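Local coordinates for major capsid protein (Faustovirus, PDB 5J7O) that builds the icosahedral shell of a large double-stranded DNA virus, as a double jelly-roll subunit that assembles into trimeric capsomers, at the interface of chains A and B. Numbering follows the deposited sequence. Chains: chain A/B, major capsid protein.

Contact 1: the interface of chains A and B. Residues chain A 217, 556; chain B 555-556.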
loop_
_atom_site.group_PDB
_atom_site.type_symbol
_atom_site.label_atom_id
_atom_site.label_comp_id
_atom_site.label_asym_id
_atom_site.label_seq_id
_atom_site.Cartn_x
_atom_site.Cartn_y
_atom_site.Cartn_z
ATOM N N PHE A 217 -3.548 -6.566 5.675
ATOM C CA PHE A 217 -4.017 -7.856 5.178
ATOM C C PHE A 217 -5.500 -8.092 5.444
ATOM O O PHE A 217 -6.021 -9.138 5.042
ATOM C CB PHE A 217 -3.177 -9.005 5.754
ATOM C CG PHE A 217 -3.043 -8.995 7.253
ATOM C CD1 PHE A 217 -4.022 -9.555 8.057
ATOM C CD2 PHE A 217 -1.909 -8.471 7.854
ATOM C CE1 PHE A 217 -3.889 -9.565 9.434
ATOM C CE2 PHE A 217 -1.769 -8.479 9.229
ATOM C CZ PHE A 217 -2.758 -9.030 10.019
ATOM N N PHE A 556 0.616 -7.318 15.641
ATOM C CA PHE A 556 -0.329 -7.202 14.534
ATOM C C PHE A 556 -1.740 -6.833 14.982
ATOM O O PHE A 556 -2.642 -6.790 14.138
ATOM C CB PHE A 556 -0.366 -8.503 13.726
ATOM C CG PHE A 556 -0.646 -9.730 14.551
ATOM C CD1 PHE A 556 -1.942 -10.057 14.918
ATOM C CD2 PHE A 556 0.386 -10.567 14.942
ATOM C CE1 PHE A 556 -2.201 -11.186 15.671
ATOM C CE2 PHE A 556 0.133 -11.698 15.694
ATOM C CZ PHE A 556 -1.162 -12.008 16.059
ATOM N N SER B 555 -6.512 -14.537 10.849
ATOM C CA SER B 555 -5.534 -13.534 11.311
ATOM C C SER B 555 -4.573 -13.248 10.152
ATOM O O SER B 555 -5.012 -13.159 8.994
ATOM C CB SER B 555 -4.875 -14.010 12.592
ATOM O OG SER B 555 -3.747 -13.216 12.912
ATOM N N PHE B 556 -3.271 -13.112 10.416
ATOM C CA PHE B 556 -2.306 -12.788 9.371
ATOM C C PHE B 556 -2.095 -13.924 8.376
ATOM O O PHE B 556 -1.401 -13.723 7.374
ATOM C CB PHE B 556 -0.963 -12.395 9.996
ATOM C CG PHE B 556 -0.400 -13.428 10.934
ATOM C CD1 PHE B 556 0.340 -14.494 10.448
ATOM C CD2 PHE B 556 -0.601 -13.326 12.302
ATOM C CE1 PHE B 556 0.859 -15.444 11.306
ATOM C CE2 PHE B 556 -0.083 -14.273 13.164
ATOM C CZ PHE B 556 0.648 -15.332 12.665
#
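The ring of A:Phe556 turns one face to B:Phe556, whose CD2 stands 3.8 Å above that plane and over its centre. In this double jelly-roll capsid protein the patch is a small aromatic cluster between two subunits of the trimer, and it hides 121 Å² in all. Seen from the other partner, the ring of B:Phe556 offers its edge, with CZ of A:Phe556 lying in its plane. The planes meet at 63° with centroids 5.1 Å apart, which makes the pair an edge-to-face contact. A second aromatic face belongs to A:Phe217: CA of B:Phe556 sits over it, offset toward the rim and 3.9 Å from the ring centroid, a CH-pi contact made by backbone instead of ring.

B:Phe556 thus works at two levels. Its backbone and CB lie against A:Phe217, CB standing 3.8 Å from CZ of that ring, while the CD2-CE2 edge of its own ring reaches the face of A:Phe556, with CE2 of the one 3.6 Å from CE2 of the other. The side chains of A:Phe217 and B:Phe556 point the same way. The first torsion of B:Phe556 (chi1 55°) sets CG between the backbone N and the carbonyl carbon, which sends the ring on to A:Phe556.

B:Ser555 flanks the same cluster. Its hydroxyl OG, anti to the backbone N (chi1 168°), lies off the face of A:Phe556 that CD2 of B:Phe556 approaches, but outside the rim, 3.8 Å from CE1 of A:Phe556; this is a van der Waals contact. Its carbonyl O passes near CD1 of A:Phe217.

Contact 2: the interface of chains A and B. Residues chain A 238, 272-274; chain B 280, 285-286.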
loop_
_atom_site.group_PDB
_atom_site.type_symbol
_atom_site.label_atom_id
_atom_site.label_comp_id
_atom_site.label_asym_id
_atom_site.label_seq_id
_atom_site.Cartn_x
_atom_site.Cartn_y
_atom_site.Cartn_z
ATOM N N LEU A 238 3.111 3.247 -22.804
ATOM C CA LEU A 238 4.530 3.463 -22.535
ATOM C C LEU A 238 4.854 4.953 -22.561
ATOM O O LEU A 238 4.467 5.665 -23.491
ATOM C CB LEU A 238 5.372 2.719 -23.572
ATOM C CG LEU A 238 5.245 1.194 -23.587
ATOM C CD1 LEU A 238 6.042 0.614 -24.742
ATOM C CD2 LEU A 238 5.709 0.615 -22.262
ATOM N N THR A 272 12.419 1.285 -20.546
ATOM C CA THR A 272 11.074 1.238 -21.108
ATOM C C THR A 272 10.103 1.066 -19.947
ATOM O O THR A 272 10.077 0.008 -19.308
ATOM C CB THR A 272 10.928 0.103 -22.118
ATOM O OG1 THR A 272 11.831 0.309 -23.211
ATOM C CG2 THR A 272 9.506 0.048 -22.646
ATOM N N ALA A 273 9.309 2.099 -19.671
ATOM C CA ALA A 273 8.455 2.106 -18.494
ATOM C C ALA A 273 7.109 2.739 -18.815
ATOM O O ALA A 273 6.996 3.596 -19.696
ATOM C CB ALA A 273 9.114 2.854 -17.329
ATOM N N ARG A 274 6.091 2.305 -18.076
ATOM C CA ARG A 274 4.743 2.842 -18.163
ATOM C C ARG A 274 4.280 3.239 -16.768
ATOM O O ARG A 274 4.799 2.754 -15.759
ATOM C CB ARG A 274 3.769 1.824 -18.767
ATOM C CG ARG A 274 3.823 0.479 -18.071
ATOM C CD ARG A 274 2.753 -0.475 -18.560
ATOM N NE ARG A 274 2.934 -1.799 -17.974
ATOM C CZ ARG A 274 1.998 -2.739 -17.939
ATOM N NH1 ARG A 274 0.798 -2.504 -18.451
ATOM N NH2 ARG A 274 2.260 -3.914 -17.383
ATOM N N VAL B 280 6.242 1.065 -13.537
ATOM C CA VAL B 280 6.707 -0.310 -13.630
ATOM C C VAL B 280 7.495 -0.452 -14.921
ATOM O O VAL B 280 7.206 0.208 -15.924
ATOM C CB VAL B 280 5.541 -1.323 -13.575
ATOM C CG1 VAL B 280 4.866 -1.288 -12.211
ATOM C CG2 VAL B 280 4.533 -1.035 -14.677
ATOM N N THR B 285 5.822 -5.269 -18.459
ATOM C CA THR B 285 5.829 -4.075 -19.297
ATOM C C THR B 285 6.416 -4.406 -20.666
ATOM O O THR B 285 7.509 -4.977 -20.741
ATOM C CB THR B 285 6.632 -2.957 -18.633
ATOM O OG1 THR B 285 5.944 -2.502 -17.461
ATOM C CG2 THR B 285 6.818 -1.788 -19.587
ATOM N N PRO B 286 5.726 -4.074 -21.757
ATOM C CA PRO B 286 6.225 -4.441 -23.091
ATOM C C PRO B 286 7.542 -3.744 -23.406
ATOM O O PRO B 286 7.684 -2.535 -23.219
ATOM C CB PRO B 286 5.104 -3.976 -24.029
ATOM C CG PRO B 286 3.896 -3.827 -23.155
ATOM C CD PRO B 286 4.418 -3.402 -21.820
#
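A:Arg274 and B:Val280 pair as an antiparallel beta bridge between chains, and this is the close-set part of the contact. A:Arg274 N donates to B:Val280 O at 3.2 Å, and B:Val280 N returns a bond to A:Arg274 O at 3.1 Å. The arginine side chain adds a third link: NE donates to the hydroxyl OG1 of B:Thr285 at 3.1 Å. The angle at the hydrogen is 159° and that oxygen lies 13° out of the guanidinium plane, close to the direction expected for the N-H. With chi1 at 52° and an extended chain from CG to NE, the arginine runs past B:Thr285 in the opposite direction, its CG 3.8 Å from CG2 of B:Val280.

A:Leu238 continues the packed part with apolar contact. Its CD2 meets the methyl CG2 of B:Thr285 at 3.8 Å, the two side chains crossing at a slant, and both its methyls approach the carbonyl O of B:Pro286. The same threonine thus presents its hydroxyl to the arginine and its methyl to the leucine. The loose margin is A:Thr272 and A:Ala273, with 5 and 1 Å² hidden; the structure alone does not show how far solvent enters there.

Both bridging residues belong to strand 273-280 of their own chains, A:Arg274 near its start and B:Val280 at its end. A:Leu238 closes strand 232-238, whereas B:Thr285 and B:Pro286 lie in the loop following B:Val280.

About 33 Å separates the C-alpha centres of contact 1 and contact 2, and they share no residue or secondary-structure element. Contact 1 draws on helix 216-225 and the 3-10 helix 555-557, contact 2 on strands 232-238 and 273-280 with the loop beyond the latter. Residue 556 and strand 273-280 each contribute from both chains, yet with different partners, and the whole interface is not an exact two-fold, as expected for neighbours in a three-copy assembly. Two separated points of contact of different kinds, aromatic packing and strand pairing, would be expected to help fix the relative orientation of the two subunits.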